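PDB 6HWJ: glucosamine kinase from Streptacidiphilus jiangxiensis, which catalyses the ATP- and magnesium-dependent phosphorylation of D-glucosamine to D-glucosamine 6-phosphate and is less active on glucose. Local coordinates for residues A37-G42 with G168-A173; G223-R228 with G299-G304; G304-A309 with Y313-F318. All coordinates share one frame; numbering follows the deposited sequence.

Interaction 1 of 3, residues A37-G42 with G168-A173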
# COMPACT_ATOMS: atom_id res chain seq x y z
N ALA A 37 8.07 -10.95 23.72
CA ALA A 37 6.86 -10.32 24.24
C ALA A 37 5.70 -11.23 23.93
O ALA A 37 5.71 -11.95 22.92
CB ALA A 37 6.65 -8.93 23.63
N LEU A 38 4.67 -11.18 24.78
CA LEU A 38 3.56 -12.12 24.70
C LEU A 38 2.28 -11.42 25.15
O LEU A 38 2.20 -10.92 26.28
CB LEU A 38 3.86 -13.34 25.58
CG LEU A 38 2.96 -14.58 25.49
CD1 LEU A 38 1.56 -14.30 26.02
CD2 LEU A 38 2.93 -15.09 24.05
N LEU A 39 1.30 -11.36 24.25
CA LEU A 39 -0.03 -10.89 24.56
C LEU A 39 -0.93 -12.10 24.76
O LEU A 39 -1.21 -12.84 23.81
CB LEU A 39 -0.57 -10.00 23.45
CG LEU A 39 -2.04 -9.55 23.65
CD1 LEU A 39 -2.14 -8.63 24.86
CD2 LEU A 39 -2.55 -8.88 22.40
N ASP A 40 -1.38 -12.31 25.99
CA ASP A 40 -2.22 -13.46 26.33
C ASP A 40 -3.66 -13.15 25.92
O ASP A 40 -4.24 -12.16 26.38
CB ASP A 40 -2.11 -13.74 27.82
CG ASP A 40 -2.77 -15.07 28.21
OD1 ASP A 40 -3.74 -15.49 27.56
OD2 ASP A 40 -2.29 -15.68 29.20
N LEU A 41 -4.22 -13.98 25.04
CA LEU A 41 -5.59 -13.78 24.58
C LEU A 41 -6.59 -14.68 25.28
O LEU A 41 -7.77 -14.65 24.93
CB LEU A 41 -5.68 -13.99 23.06
CG LEU A 41 -4.87 -13.03 22.19
CD1 LEU A 41 -4.87 -13.50 20.74
CD2 LEU A 41 -5.39 -11.62 22.29
N GLY A 42 -6.15 -15.49 26.23
CA GLY A 42 -7.04 -16.38 26.97
C GLY A 42 -7.22 -17.71 26.31
O GLY A 42 -7.07 -17.87 25.09
N GLY A 168 -9.79 -3.01 14.56
CA GLY A 168 -8.77 -2.87 15.57
C GLY A 168 -7.38 -3.00 14.98
O GLY A 168 -7.19 -3.49 13.86
N LEU A 169 -6.42 -2.58 15.79
CA LEU A 169 -5.01 -2.68 15.48
C LEU A 169 -4.27 -3.18 16.71
O LEU A 169 -4.52 -2.72 17.83
CB LEU A 169 -4.45 -1.31 15.08
CG LEU A 169 -5.08 -0.69 13.84
CD1 LEU A 169 -4.68 0.77 13.73
CD2 LEU A 169 -4.66 -1.48 12.61
N LEU A 170 -3.34 -4.11 16.49
CA LEU A 170 -2.43 -4.57 17.54
C LEU A 170 -1.02 -4.13 17.16
O LEU A 170 -0.52 -4.51 16.09
CB LEU A 170 -2.48 -6.08 17.70
CG LEU A 170 -1.44 -6.67 18.66
CD1 LEU A 170 -1.64 -6.09 20.07
CD2 LEU A 170 -1.49 -8.19 18.69
N THR A 171 -0.40 -3.34 18.04
CA THR A 171 0.95 -2.85 17.80
C THR A 171 1.83 -3.11 19.01
O THR A 171 1.35 -3.29 20.14
CB THR A 171 0.97 -1.35 17.46
OG1 THR A 171 0.41 -0.62 18.56
CG2 THR A 171 0.17 -1.08 16.19
N LEU A 172 3.13 -3.12 18.76
CA LEU A 172 4.15 -3.26 19.77
C LEU A 172 4.72 -1.87 20.03
O LEU A 172 5.15 -1.20 19.09
CB LEU A 172 5.24 -4.23 19.31
CG LEU A 172 6.32 -4.66 20.30
CD1 LEU A 172 5.81 -5.65 21.32
CD2 LEU A 172 7.48 -5.26 19.51
N ALA A 173 4.68 -1.44 21.28
CA ALA A 173 5.06 -0.07 21.63
C ALA A 173 6.58 0.01 21.68
O ALA A 173 7.20 -0.36 22.68
CB ALA A 173 4.45 0.34 22.97

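Interaction 2 of 3, residues G223-R228 with G299-G304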
# COMPACT_ATOMS: atom_id res chain seq x y z
N GLY A 223 -10.43 11.52 -6.99
CA GLY A 223 -9.80 12.75 -6.55
C GLY A 223 -10.32 13.22 -5.20
O GLY A 223 -9.55 13.64 -4.34
N THR A 224 -11.63 13.15 -5.00
CA THR A 224 -12.20 13.49 -3.71
C THR A 224 -11.69 12.55 -2.62
O THR A 224 -11.37 12.99 -1.50
CB THR A 224 -13.74 13.48 -3.81
OG1 THR A 224 -14.17 14.60 -4.60
CG2 THR A 224 -14.38 13.55 -2.45
N LEU A 225 -11.61 11.26 -2.91
CA LEU A 225 -11.14 10.29 -1.93
C LEU A 225 -9.70 10.58 -1.51
O LEU A 225 -9.37 10.59 -0.32
CB LEU A 225 -11.26 8.86 -2.50
CG LEU A 225 -10.76 7.69 -1.64
CD1 LEU A 225 -11.40 6.38 -2.09
CD2 LEU A 225 -9.22 7.52 -1.73
N THR A 226 -8.83 10.83 -2.49
CA THR A 226 -7.43 11.13 -2.23
C THR A 226 -7.28 12.38 -1.37
O THR A 226 -6.43 12.42 -0.48
CB THR A 226 -6.68 11.31 -3.56
OG1 THR A 226 -6.93 10.19 -4.42
CG2 THR A 226 -5.18 11.45 -3.31
N ALA A 227 -8.11 13.40 -1.62
CA ALA A 227 -8.05 14.63 -0.83
C ALA A 227 -8.53 14.41 0.60
O ALA A 227 -7.92 14.92 1.56
CB ALA A 227 -8.88 15.74 -1.50
N ARG A 228 -9.61 13.65 0.77
CA ARG A 228 -10.07 13.29 2.11
C ARG A 228 -9.01 12.48 2.85
O ARG A 228 -8.78 12.67 4.05
CB ARG A 228 -11.38 12.50 2.03
CG ARG A 228 -12.57 13.31 1.52
CD ARG A 228 -13.77 12.39 1.24
NE ARG A 228 -14.96 13.17 0.90
CZ ARG A 228 -16.10 12.65 0.46
NH1 ARG A 228 -16.22 11.33 0.28
NH2 ARG A 228 -17.13 13.44 0.20
N GLY A 299 1.60 6.06 -0.42
CA GLY A 299 2.95 5.67 -0.80
C GLY A 299 3.04 4.60 -1.87
O GLY A 299 4.14 4.33 -2.35
N ASP A 300 1.92 3.99 -2.24
CA ASP A 300 1.91 2.99 -3.31
C ASP A 300 0.54 3.07 -3.97
O ASP A 300 -0.19 2.07 -4.07
CB ASP A 300 2.22 1.60 -2.76
CG ASP A 300 2.35 0.55 -3.86
OD1 ASP A 300 2.72 0.91 -4.98
OD2 ASP A 300 2.06 -0.63 -3.57
N PHE A 301 0.16 4.27 -4.39
CA PHE A 301 -1.22 4.64 -4.67
C PHE A 301 -1.49 4.52 -6.15
O PHE A 301 -0.81 5.16 -6.96
CB PHE A 301 -1.47 6.07 -4.16
CG PHE A 301 -2.91 6.43 -4.00
CD1 PHE A 301 -3.76 5.69 -3.20
CD2 PHE A 301 -3.42 7.56 -4.62
CE1 PHE A 301 -5.07 6.04 -3.05
CE2 PHE A 301 -4.75 7.90 -4.47
CZ PHE A 301 -5.57 7.14 -3.67
N HIS A 302 -2.48 3.70 -6.51
CA HIS A 302 -2.86 3.48 -7.90
C HIS A 302 -4.21 2.78 -7.88
O HIS A 302 -4.72 2.40 -6.81
CB HIS A 302 -1.80 2.67 -8.65
CG HIS A 302 -1.50 1.34 -8.04
ND1 HIS A 302 -2.31 0.24 -8.23
CD2 HIS A 302 -0.48 0.92 -7.25
CE1 HIS A 302 -1.79 -0.80 -7.58
NE2 HIS A 302 -0.69 -0.41 -6.98
N VAL A 303 -4.80 2.60 -9.07
CA VAL A 303 -6.18 2.13 -9.12
C VAL A 303 -6.30 0.73 -8.56
O VAL A 303 -7.38 0.31 -8.14
CB VAL A 303 -6.76 2.17 -10.56
CG1 VAL A 303 -6.69 3.56 -11.11
CG2 VAL A 303 -6.04 1.16 -11.45
N GLY A 304 -5.22 -0.06 -8.60
CA GLY A 304 -5.26 -1.39 -8.02
C GLY A 304 -5.42 -1.41 -6.52
O GLY A 304 -5.67 -2.48 -5.96

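Interaction 3 of 3, residues G304-A309 with Y313-F318. With MG (magnesium ion), chain C; MG (magnesium ion), chain F.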
# COMPACT_ATOMS: atom_id res chain seq x y z
N GLY A 304 -5.22 -0.06 -8.60
CA GLY A 304 -5.26 -1.39 -8.02
C GLY A 304 -5.42 -1.41 -6.52
O GLY A 304 -5.67 -2.48 -5.96
N GLN A 305 -5.25 -0.27 -5.85
CA GLN A 305 -5.41 -0.18 -4.40
C GLN A 305 -6.80 0.31 -4.02
O GLN A 305 -7.06 0.57 -2.85
CB GLN A 305 -4.38 0.77 -3.80
CG GLN A 305 -2.93 0.56 -4.27
CD GLN A 305 -2.32 -0.72 -3.75
OE1 GLN A 305 -3.01 -1.73 -3.56
NE2 GLN A 305 -1.00 -0.69 -3.51
N ILE A 306 -7.69 0.48 -5.00
CA ILE A 306 -9.04 0.99 -4.74
C ILE A 306 -10.04 -0.11 -5.05
O ILE A 306 -10.18 -0.54 -6.21
CB ILE A 306 -9.36 2.25 -5.57
CG1 ILE A 306 -8.25 3.31 -5.41
CG2 ILE A 306 -10.72 2.81 -5.15
CD1 ILE A 306 -8.16 3.93 -4.02
N LEU A 307 -10.76 -0.55 -4.03
CA LEU A 307 -11.88 -1.46 -4.19
C LEU A 307 -13.16 -0.66 -4.44
O LEU A 307 -13.35 0.41 -3.87
CB LEU A 307 -12.04 -2.32 -2.95
CG LEU A 307 -10.76 -3.03 -2.51
CD1 LEU A 307 -10.99 -3.76 -1.18
CD2 LEU A 307 -10.26 -3.99 -3.56
N ARG A 308 -14.03 -1.19 -5.32
CA ARG A 308 -15.32 -0.58 -5.60
C ARG A 308 -16.41 -1.63 -5.58
O ARG A 308 -16.26 -2.68 -6.21
CB ARG A 308 -15.31 0.15 -6.95
CG ARG A 308 -16.54 1.00 -7.15
CD ARG A 308 -16.51 1.78 -8.44
NE ARG A 308 -16.84 0.96 -9.60
CZ ARG A 308 -16.87 1.43 -10.84
NH1 ARG A 308 -17.17 0.62 -11.84
NH2 ARG A 308 -16.60 2.70 -11.09
N ALA A 309 -17.50 -1.35 -4.86
CA ALA A 309 -18.69 -2.19 -4.90
C ALA A 309 -19.91 -1.33 -4.58
O ALA A 309 -19.91 -0.58 -3.61
CB ALA A 309 -18.58 -3.35 -3.89
N TYR A 313 -16.33 3.28 -2.64
CA TYR A 313 -14.90 3.15 -2.90
C TYR A 313 -14.14 2.94 -1.59
O TYR A 313 -14.45 3.58 -0.59
CB TYR A 313 -14.36 4.40 -3.61
CG TYR A 313 -14.89 4.59 -5.00
CD1 TYR A 313 -16.20 5.00 -5.22
CD2 TYR A 313 -14.09 4.34 -6.10
CE1 TYR A 313 -16.70 5.17 -6.52
CE2 TYR A 313 -14.57 4.51 -7.39
CZ TYR A 313 -15.85 4.93 -7.60
OH TYR A 313 -16.30 5.07 -8.89
N ALA A 314 -13.14 2.06 -1.62
CA ALA A 314 -12.38 1.72 -0.42
C ALA A 314 -10.91 1.55 -0.78
O ALA A 314 -10.58 0.70 -1.61
CB ALA A 314 -12.92 0.43 0.21
N VAL A 315 -10.03 2.34 -0.16
CA VAL A 315 -8.59 2.24 -0.41
C VAL A 315 -7.99 1.24 0.56
O VAL A 315 -8.41 1.13 1.73
CB VAL A 315 -7.91 3.62 -0.31
CG1 VAL A 315 -8.17 4.27 1.02
CG2 VAL A 315 -6.37 3.46 -0.54
N VAL A 316 -7.03 0.45 0.07
CA VAL A 316 -6.35 -0.55 0.89
C VAL A 316 -4.84 -0.46 0.63
O VAL A 316 -4.39 0.32 -0.21
CB VAL A 316 -6.85 -1.97 0.61
CG1 VAL A 316 -8.32 -2.08 0.92
CG2 VAL A 316 -6.61 -2.34 -0.84
N ASP A 317 -4.08 -1.27 1.38
CA ASP A 317 -2.64 -1.49 1.14
C ASP A 317 -1.81 -0.29 1.56
O ASP A 317 -1.33 0.47 0.71
CB ASP A 317 -2.43 -1.82 -0.35
CG ASP A 317 -1.10 -2.53 -0.62
OD1 ASP A 317 -0.19 -2.45 0.23
OD2 ASP A 317 -0.99 -3.17 -1.70
N PHE A 318 -1.59 -0.13 2.87
CA PHE A 318 -0.87 1.01 3.42
C PHE A 318 0.54 0.67 3.93
O PHE A 318 1.07 1.39 4.78
CB PHE A 318 -1.69 1.61 4.56
CG PHE A 318 -2.85 2.46 4.08
CD1 PHE A 318 -2.64 3.76 3.67
CD2 PHE A 318 -4.13 1.94 4.02
CE1 PHE A 318 -3.69 4.54 3.23
CE2 PHE A 318 -5.18 2.71 3.58
CZ PHE A 318 -4.96 4.01 3.18
MG MG C . -2.27 -3.67 -3.38
MG MG F . 1.72 -3.51 0.08
O HOH W 1 -3.44 -4.07 -5.22
O HOH W 2 1.42 -3.85 -2.00
O HOH W 3 -4.05 -4.20 -2.52
O HOH W 4 -2.13 -5.84 -3.34
O HOH W 5 2.11 -1.53 -0.77

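Interaction 1 of 3, residues A37-G42 with G168-A173
Leu39 and Leu170 meet tip to tip between two strands that belong to different sheets. The branch doing the touching on one side is CD2 of Leu39, which lies 3.7 Å from CD1 of Leu170 and 3.9 Å from CD2 of Leu170, so a single methyl sits against the forked end of the other leucine. Each side chain extends with CG anti to the backbone N (chi1 175° in Leu39, 173° in Leu170), which sends both forks toward the facing strand. The second touch is lighter: CB of Ala37 stands 4.1 Å from CD1 of Leu172, whose methyl reaches in although its CB does not point directly across. With the CA atoms of Leu39 and Leu170 9.7 Å apart, the backbones are too distant to pair, and both contacts are purely apolar. Phe98 packs on Ala37, Leu39 and Leu170, and Val47 and Leu83 also lie against Leu170. At the far end of 37-42, Asp40 OD1 accepts from Gly42 N at 2.8 Å, an Asx turn. A few aliphatic touches thus set strand 34-42 of one antiparallel sheet against strand 166-172 of the six-stranded antiparallel sheet that also holds Lys133, a probable ATP-binding residue.

Interaction 2 of 3, residues G223-R228 with G299-G304
Helical residues 223-228 lie beside the irregular stretch 299-304, and the backbones come nearest at Thr226 and Phe301, whose CA atoms are 9.3 Å apart. Phe301 bridges that distance with its ring. The first torsion (chi1 -163°) swings CG to the side remote from the backbone N, and the far edge, CE2 and CZ, is what arrives at the helix. Thr226 meets this edge near the ring plane: OG1 is 3.2 Å from CE2 and 3.4 Å from CZ, while the methyl CG2 is 3.8 Å from CE2. The hydroxyl is therefore set against aromatic C-H groups rather than over the pi face, and its hydrogen-bonding partner lies in its own helix, the carbonyl O of Leu222. Leu225 adds a looser apolar touch at the same rim, CD2 to Phe301 CZ 4.2 Å. All three residues are buried, and two successive helix residues, Leu225 and Thr226, meet the same ring edge. The neighbours of Phe301 in the chain have different tasks: Asp300 binds D-glucosamine, and His302 ND1 accepts a weak bond from Gly304 N at 2.9 Å as the chain enters a short 3-10 turn. In sequence, the buried Phe301 falls between the sugar-binding Asp300 and the magnesium ligand Gln305. Around it, Met342 and Asp338 of helix 335-356 touch the Phe301 ring, His298 meets it with planes at about 55°, and Val315 packs on it. Phe376 and Tyr380 of helix 362-386 pack on Thr226, and Leu225 touches Tyr313, so the Phe301 ring lies among helix 212-234, helix 335-356 and strand 312-315.

Interaction 3 of 3, residues G304-A309 with Y313-F318
A beta hairpin, strand 306-309 turning back into strand 312-315, carries a two-magnesium site at its open end. Gln305 and Asp317, just outside the paired strands, share one ion: Gln305 OE1 binds it at 2.1 Å and Asp317 OD2 at 2.2 Å, with three waters as further ligands. Gln305 reaches it through a chain bent at chi2 (-70°), and its amide plane stands 76° from the Asp317 carboxylate. Gln305 NE2 gives OD2 of Asp317 a weak bond and also bonds the carbonyl O of Asp300, consistent with an amide held with OE1 toward the metal. One of the waters on this ion donates to Gly304 O.

Between the strands, Leu307 and Ala314 form an antiparallel hydrogen-bonded pair, Leu307 N to Ala314 O 2.7 Å and Ala314 N to Leu307 O 2.8 Å; Val316 N continues the pairing to Gln305 O. The Leu307 side chain, on the same face as Ala314, crosses that of Val316 at about a right angle, CD1 touching Val316 CG1. On the other face, Ile306 places CD1 3.7 Å from Val315 CB and CG2 at the Tyr313 ring edge. Further out, Arg308 and Tyr313 run side by side. Arg308 CG lies over the centre of the ring in a CH-pi contact, 4.0 Å from its centroid; the bend at chi3 (78°) then brings NH2 to Tyr313 OH, in the guanidinium plane and nearly straight. The same NH2 forms a salt bridge with Asp201 of helix 194-207. The second magnesium ion, for which Asp319 is a further ligand residue, is bound by the other carboxylate oxygen of Asp317, OD1, at 2.2 Å.

Overall arrangement
From the N terminus, interaction 1 comes first: it closes a loop of 125 residues by bringing strand 34-42 against strand 166-172, joining two antiparallel sheets. Interaction 2 follows and closes a span of 70 largely helical residues, drawing 299-304 back onto helix 212-234. Interaction 3 is local, a hairpin closed over three residues. The three run in series, none nested or crossed, although interactions 2 and 3 share Gly304, where the loop 299-304 runs directly into the hairpin. These two contacts also touch in space, so sugar-binding and metal-binding residues sit together. Interaction 1 stands apart, its centre about 27 Å from that of interaction 3.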